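Local atomic coordinates of DotU family type IV/VI secretion system protein (Acinetobacter baumannii, PDB entry 6Y4R), a protein that is the cytoplasmic domain of TssL, a key type VI secretion system component that probably forms part of the membrane complex of that machine. Residues Phe41-Gln44 / Ala45-Gln49; Glu117-Ala120 / Ala121-Phe125. All blocks are in the same frame, centred on the assembly; numbering follows the deposited sequence.

How the contacts relate
Contact 1 is local to the end of one helix, contact 2 to the start of another, in an all-helical domain. Contact 1 is the last turns of helix 27-47, contact 2 the first turns of helix 119-130. Their centres lie 15 Å apart; the nearest atoms are about 6 Å from each other and do not touch. What joins them is shared neighbours: helix 52-71 receives Phe41 and Glu42 from contact 1 and Arg118 and Phe125 from contact 2, while Phe50 touches both Ala45 and Ala120. Contact 1 is the more peripheral, its centre 17 Å from that of the chain against 12 Å for contact 2.

Contact 1: residues Phe41-Gln44 / Ala45-Gln49; sequences FEQQ and AKKLQ
The C-terminal end of helix 27-47 closes in a Schellman motif, and residues 41-49 carry the contacts between successive turns that lead into it. Four i to i+4 bonds follow one another: Ala45 N to Phe41 O at 2.9 Å, Lys46 N to Glu42 O, Lys47 N to Gln43 O, and last Leu48 N to Gln44 O, which spans 3.1 Å. Gln49 then turns to positive phi (77°), and its N bonds back to Lys46 O at 3.0 Å.

On the buried side, Phe41 CE2 rests against Ala45 CB at 4.1 Å; the ring is brought there by a first torsion that sets CG opposite the backbone N (chi1 157°). Leu4 and Leu7 of helix 4-7 and Ala58 of helix 52-71 also touch the ring. Glu42 and Lys46 meet through their aliphatic parts, CG to CG at 4.1 Å, rather than their charges: Glu42 OE2 and Lys46 NZ stay 6.2 Å apart, and Glu42 OE1 forms its salt bridge with Lys59. On the exposed side of the helix, the side chains of Gln43 and Lys47 run alongside each other in the same direction, with Gln43 NE2 3.9 Å from Lys47 NZ.

Contact 2: residues Glu117-Ala120 / Ala121-Phe125; sequences ERLA and ALEVF
Helix 119-130 starts with Arg118 at the N-cap position, and its first turn is tied by two backbone bonds of 3.0 Å, from Leu122 N to Arg118 O and from Glu123 N to Leu119 O. The next turn continues with Phe125 N bonded to Ala121 O.

Among the side chains, Arg118 extends to helix 52-71. On the way its NH2 comes within 4.2 Å of Ala121 CB, a loose oblique approach, and the guanidinium is held by two salt bridges, NH2 to Asp54 and NH1 to Asp57. Ala121 in turn touches Asp54, so the small methyl sits beside the ion pair. Glu123 leans back towards the helix start. With chi1 at -93° and the chain extended beyond CG (chi2 157°), its OE1 is brought 3.5 Å from Leu119 O; both atoms are acceptors, so this is not a hydrogen bond. The same OE1 comes 3.8 Å from Ala120 CA, while Glu123 OE2 lies 4.2 Å from Leu119 CG, the carboxylate resting against the branch point of the leucine. Both leucines also pack on other helices: Leu119 touches Ile156 and Leu159 of helix 143-159, and Leu122 touches Val152 of that helix and Leu108 of helix 100-114.

The two acidic and basic side chains thus stand differently towards the helix start. The Glu123 carboxylate lies beside a carbonyl oxygen without bonding it, and any help it draws from the N-terminal end of the helix is at most slight. A positive charge at the N-cap would be expected to be unfavourable there, but for Arg118 this is probably offset by its two aspartates, whose salt bridges join the start of this helix to helix 52-71.

Contact 1: residues Phe41-Gln44 / Ala45-Gln49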
ATOM      1  N   PHE A  41      -2.490   0.797 -13.488  1.00 44.61           N
ATOM      2  CA  PHE A  41      -3.349   1.482 -12.530  1.00 39.71           C
ATOM      3  C   PHE A  41      -3.354   2.976 -12.747  1.00 34.01           C
ATOM      4  O   PHE A  41      -4.398   3.615 -12.614  1.00 41.60           O
ATOM      5  CB  PHE A  41      -2.905   1.157 -11.096  1.00 37.78           C
ATOM      6  CG  PHE A  41      -3.313   2.175 -10.077  1.00 27.90           C
ATOM      7  CD1 PHE A  41      -2.354   2.855  -9.369  1.00 35.85           C
ATOM      8  CD2 PHE A  41      -4.638   2.412  -9.770  1.00 33.99           C
ATOM      9  CE1 PHE A  41      -2.709   3.789  -8.405  1.00 40.12           C
ATOM     10  CE2 PHE A  41      -4.989   3.359  -8.798  1.00 27.82           C
ATOM     11  CZ  PHE A  41      -4.029   4.029  -8.122  1.00 26.93           C
ATOM     12  N   GLU A  42      -2.227   3.548 -13.134  1.00 31.23           N
ATOM     13  CA  GLU A  42      -2.179   4.997 -13.275  1.00 43.64           C
ATOM     14  C   GLU A  42      -2.879   5.435 -14.557  1.00 46.64           C
ATOM     15  O   GLU A  42      -3.835   6.215 -14.510  1.00 51.16           O
ATOM     16  CB  GLU A  42      -0.722   5.442 -13.194  1.00 40.03           C
ATOM     17  CG  GLU A  42      -0.411   6.890 -13.321  1.00 49.18           C
ATOM     18  CD  GLU A  42       0.932   7.141 -12.662  1.00 57.94           C
ATOM     19  OE1 GLU A  42       1.235   6.405 -11.693  1.00 58.24           O
ATOM     20  OE2 GLU A  42       1.683   8.038 -13.097  1.00 62.67           O
ATOM     21  N   GLN A  43      -2.474   4.866 -15.701  1.00 45.78           N
ATOM     22  CA  GLN A  43      -3.179   5.081 -16.966  1.00 48.88           C
ATOM     23  C   GLN A  43      -4.696   4.930 -16.833  1.00 45.28           C
ATOM     24  O   GLN A  43      -5.455   5.728 -17.394  1.00 45.81           O
ATOM     25  CB  GLN A  43      -2.636   4.111 -18.022  1.00 61.09           C
ATOM     26  CG  GLN A  43      -3.676   3.550 -18.982  1.00 71.57           C
ATOM     27  CD  GLN A  43      -3.185   2.322 -19.722  1.00 76.08           C
ATOM     28  OE1 GLN A  43      -2.210   1.675 -19.317  1.00 74.87           O
ATOM     29  NE2 GLN A  43      -3.868   1.999 -20.815  1.00 80.63           N
ATOM     30  N   GLN A  44      -5.160   3.913 -16.095  1.00 44.95           N
ATOM     31  CA  GLN A  44      -6.601   3.707 -15.950  1.00 45.56           C
ATOM     32  C   GLN A  44      -7.219   4.715 -14.994  1.00 39.47           C
ATOM     33  O   GLN A  44      -8.334   5.191 -15.227  1.00 41.64           O
ATOM     34  CB  GLN A  44      -6.898   2.283 -15.472  1.00 52.03           C
ATOM     35  CG  GLN A  44      -6.601   1.190 -16.481  1.00 55.42           C
ATOM     36  CD  GLN A  44      -7.119  -0.154 -16.011  1.00 61.42           C
ATOM     37  OE1 GLN A  44      -7.433  -0.329 -14.827  1.00 57.31           O
ATOM     38  NE2 GLN A  44      -7.247  -1.105 -16.941  1.00 67.28           N
ATOM     39  N   ALA A  45      -6.524   5.038 -13.901  1.00 37.41           N
ATOM     40  CA  ALA A  45      -7.062   6.019 -12.960  1.00 34.61           C
ATOM     41  C   ALA A  45      -7.049   7.424 -13.554  1.00 43.18           C
ATOM     42  O   ALA A  45      -7.947   8.220 -13.269  1.00 45.72           O
ATOM     43  CB  ALA A  45      -6.290   5.981 -11.646  1.00 32.43           C
ATOM     44  N   LYS A  46      -6.033   7.745 -14.378  1.00 45.51           N
ATOM     45  CA  LYS A  46      -6.002   9.034 -15.053  1.00 39.91           C
ATOM     46  C   LYS A  46      -7.142   9.172 -16.056  1.00 47.92           C
ATOM     47  O   LYS A  46      -7.770  10.237 -16.106  1.00 61.80           O
ATOM     48  CB  LYS A  46      -4.665   9.268 -15.754  1.00 38.90           C
ATOM     49  CG  LYS A  46      -3.417   9.169 -14.896  1.00 52.82           C
ATOM     50  CD  LYS A  46      -2.284   9.948 -15.576  1.00 55.61           C
ATOM     51  CE  LYS A  46      -2.144   9.564 -17.072  1.00 57.64           C
ATOM     52  NZ  LYS A  46      -1.417  10.677 -17.804  1.00 64.57           N
ATOM     53  N   LYS A  47      -7.494   8.102 -16.785  1.00 46.25           N
ATOM     54  CA  LYS A  47      -8.592   8.185 -17.754  1.00 54.69           C
ATOM     55  C   LYS A  47      -9.943   8.229 -17.113  1.00 51.31           C
ATOM     56  O   LYS A  47     -10.903   8.651 -17.764  1.00 51.69           O
ATOM     57  CB  LYS A  47      -8.810   6.930 -18.576  1.00 64.53           C
ATOM     58  CG  LYS A  47      -8.344   6.669 -19.920  1.00 74.62           C
ATOM     59  CD  LYS A  47      -7.726   5.399 -19.954  1.00 80.15           C
ATOM     60  CE  LYS A  47      -7.854   5.121 -21.353  1.00 85.57           C
ATOM     61  NZ  LYS A  47      -7.267   3.826 -21.611  1.00 85.20           N
ATOM     62  N   LEU A  48     -10.050   7.702 -15.908  1.00 48.10           N
ATOM     63  CA  LEU A  48     -11.289   7.809 -15.166  1.00 46.25           C
ATOM     64  C   LEU A  48     -11.344   9.093 -14.373  1.00 47.96           C
ATOM     65  O   LEU A  48     -12.299   9.303 -13.625  1.00 48.43           O
ATOM     66  CB  LEU A  48     -11.493   6.590 -14.262  1.00 40.15           C
ATOM     67  CG  LEU A  48     -11.760   5.223 -14.921  1.00 44.17           C
ATOM     68  CD1 LEU A  48     -11.869   4.106 -13.867  1.00 39.19           C
ATOM     69  CD2 LEU A  48     -13.011   5.252 -15.807  1.00 44.30           C
ATOM     70  N   GLN A  49     -10.336   9.947 -14.540  1.00 54.43           N
ATOM     71  CA  GLN A  49     -10.357  11.344 -14.147  1.00 59.15           C
ATOM     72  C   GLN A  49     -10.158  11.513 -12.644  1.00 55.11           C
ATOM     73  O   GLN A  49     -10.599  12.517 -12.078  1.00 54.72           O
ATOM     74  CB  GLN A  49     -11.663  12.016 -14.613  1.00 69.50           C
ATOM     75  CG  GLN A  49     -12.037  11.670 -16.078  1.00 78.42           C
ATOM     76  CD  GLN A  49     -12.181  12.848 -17.010  1.00 86.86           C
ATOM     77  OE1 GLN A  49     -11.810  13.969 -16.678  1.00 90.71           O
ATOM     78  NE2 GLN A  49     -12.719  12.595 -18.200  1.00 90.20           N
TER

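Contact 2: residues Glu117-Ala120 / Ala121-Phe125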
ATOM      1  N   GLU A 117     -13.940  14.629  -0.087  1.00 41.44           N
ATOM      2  CA  GLU A 117     -13.250  15.030  -1.304  1.00 41.22           C
ATOM      3  C   GLU A 117     -12.071  14.135  -1.655  1.00 39.94           C
ATOM      4  O   GLU A 117     -11.636  14.150  -2.813  1.00 41.14           O
ATOM      5  CB  GLU A 117     -12.797  16.490  -1.212  1.00 47.32           C
ATOM      6  CG  GLU A 117     -13.956  17.489  -1.066  1.00 57.57           C
ATOM      7  CD  GLU A 117     -13.989  18.233   0.254  1.00 61.04           C
ATOM      8  OE1 GLU A 117     -12.905  18.523   0.802  1.00 68.11           O
ATOM      9  OE2 GLU A 117     -15.099  18.575   0.712  1.00 55.41           O
ATOM     10  N   ARG A 118     -11.471  13.443  -0.685  1.00 38.20           N
ATOM     11  CA  ARG A 118     -10.389  12.514  -0.997  1.00 32.76           C
ATOM     12  C   ARG A 118     -10.660  11.108  -0.477  1.00 36.33           C
ATOM     13  O   ARG A 118      -9.720  10.341  -0.227  1.00 33.54           O
ATOM     14  CB  ARG A 118      -9.045  13.045  -0.501  1.00 28.84           C
ATOM     15  CG  ARG A 118      -8.791  14.443  -1.048  1.00 33.32           C
ATOM     16  CD  ARG A 118      -7.529  14.579  -1.838  1.00 35.25           C
ATOM     17  NE  ARG A 118      -6.284  14.439  -1.099  1.00 38.13           N
ATOM     18  CZ  ARG A 118      -5.256  13.694  -1.482  1.00 43.33           C
ATOM     19  NH1 ARG A 118      -4.163  13.703  -0.749  1.00 43.11           N
ATOM     20  NH2 ARG A 118      -5.349  12.956  -2.573  1.00 50.05           N
ATOM     21  N   LEU A 119     -11.949  10.735  -0.414  1.00 39.07           N
ATOM     22  CA  LEU A 119     -12.366   9.463   0.169  1.00 40.77           C
ATOM     23  C   LEU A 119     -11.927   8.275  -0.666  1.00 40.72           C
ATOM     24  O   LEU A 119     -11.768   7.175  -0.125  1.00 41.97           O
ATOM     25  CB  LEU A 119     -13.881   9.449   0.352  1.00 29.72           C
ATOM     26  CG  LEU A 119     -14.623   8.126   0.569  1.00 29.88           C
ATOM     27  CD1 LEU A 119     -14.392   7.583   1.948  1.00 35.56           C
ATOM     28  CD2 LEU A 119     -16.121   8.342   0.348  1.00 31.30           C
ATOM     29  N   ALA A 120     -11.754   8.454  -1.977  1.00 42.37           N
ATOM     30  CA  ALA A 120     -11.221   7.359  -2.788  1.00 45.64           C
ATOM     31  C   ALA A 120      -9.795   7.030  -2.367  1.00 45.92           C
ATOM     32  O   ALA A 120      -9.437   5.860  -2.216  1.00 49.24           O
ATOM     33  CB  ALA A 120     -11.287   7.692  -4.282  1.00 48.91           C
ATOM     34  N   ALA A 121      -8.965   8.056  -2.161  1.00 45.78           N
ATOM     35  CA  ALA A 121      -7.619   7.808  -1.653  1.00 40.69           C
ATOM     36  C   ALA A 121      -7.657   7.199  -0.257  1.00 36.79           C
ATOM     37  O   ALA A 121      -6.886   6.283   0.049  1.00 36.76           O
ATOM     38  CB  ALA A 121      -6.813   9.110  -1.620  1.00 26.05           C
ATOM     39  N   LEU A 122      -8.582   7.656   0.589  1.00 38.59           N
ATOM     40  CA  LEU A 122      -8.551   7.230   1.986  1.00 37.08           C
ATOM     41  C   LEU A 122      -9.008   5.786   2.137  1.00 33.26           C
ATOM     42  O   LEU A 122      -8.548   5.091   3.047  1.00 42.75           O
ATOM     43  CB  LEU A 122      -9.358   8.205   2.857  1.00 35.98           C
ATOM     44  CG  LEU A 122      -9.677   7.894   4.321  1.00 26.19           C
ATOM     45  CD1 LEU A 122      -8.428   8.112   5.158  1.00 25.80           C
ATOM     46  CD2 LEU A 122     -10.763   8.817   4.792  1.00 27.09           C
ATOM     47  N   GLU A 123      -9.871   5.310   1.235  1.00 32.12           N
ATOM     48  CA  GLU A 123     -10.254   3.898   1.218  1.00 30.28           C
ATOM     49  C   GLU A 123      -9.062   2.982   0.932  1.00 27.25           C
ATOM     50  O   GLU A 123      -9.003   1.855   1.437  1.00 27.01           O
ATOM     51  CB  GLU A 123     -11.330   3.682   0.159  1.00 38.01           C
ATOM     52  CG  GLU A 123     -12.766   3.769   0.641  1.00 46.56           C
ATOM     53  CD  GLU A 123     -13.726   4.106  -0.491  1.00 50.80           C
ATOM     54  OE1 GLU A 123     -13.227   4.373  -1.600  1.00 60.31           O
ATOM     55  OE2 GLU A 123     -14.969   3.994  -0.322  1.00 38.93           O
ATOM     56  N   VAL A 124      -8.126   3.442   0.094  1.00 30.84           N
ATOM     57  CA  VAL A 124      -6.888   2.708  -0.186  1.00 33.95           C
ATOM     58  C   VAL A 124      -5.994   2.660   1.055  1.00 33.55           C
ATOM     59  O   VAL A 124      -5.460   1.600   1.409  1.00 30.58           O
ATOM     60  CB  VAL A 124      -6.159   3.327  -1.404  1.00 32.59           C
ATOM     61  CG1 VAL A 124      -4.748   2.791  -1.545  1.00 26.01           C
ATOM     62  CG2 VAL A 124      -6.931   3.063  -2.696  1.00 24.76           C
ATOM     63  N   PHE A 125      -5.793   3.808   1.723  1.00 26.97           N
ATOM     64  CA  PHE A 125      -4.921   3.802   2.897  1.00 25.64           C
ATOM     65  C   PHE A 125      -5.479   2.942   4.020  1.00 30.18           C
ATOM     66  O   PHE A 125      -4.703   2.324   4.757  1.00 33.55           O
ATOM     67  CB  PHE A 125      -4.684   5.211   3.422  1.00 25.29           C
ATOM     68  CG  PHE A 125      -3.543   5.934   2.754  1.00 26.98           C
ATOM     69  CD1 PHE A 125      -3.600   6.267   1.418  1.00 29.99           C
ATOM     70  CD2 PHE A 125      -2.400   6.272   3.472  1.00 28.16           C
ATOM     71  CE1 PHE A 125      -2.543   6.942   0.819  1.00 30.59           C
ATOM     72  CE2 PHE A 125      -1.352   6.926   2.869  1.00 23.13           C
ATOM     73  CZ  PHE A 125      -1.428   7.265   1.546  1.00 23.20           C
TER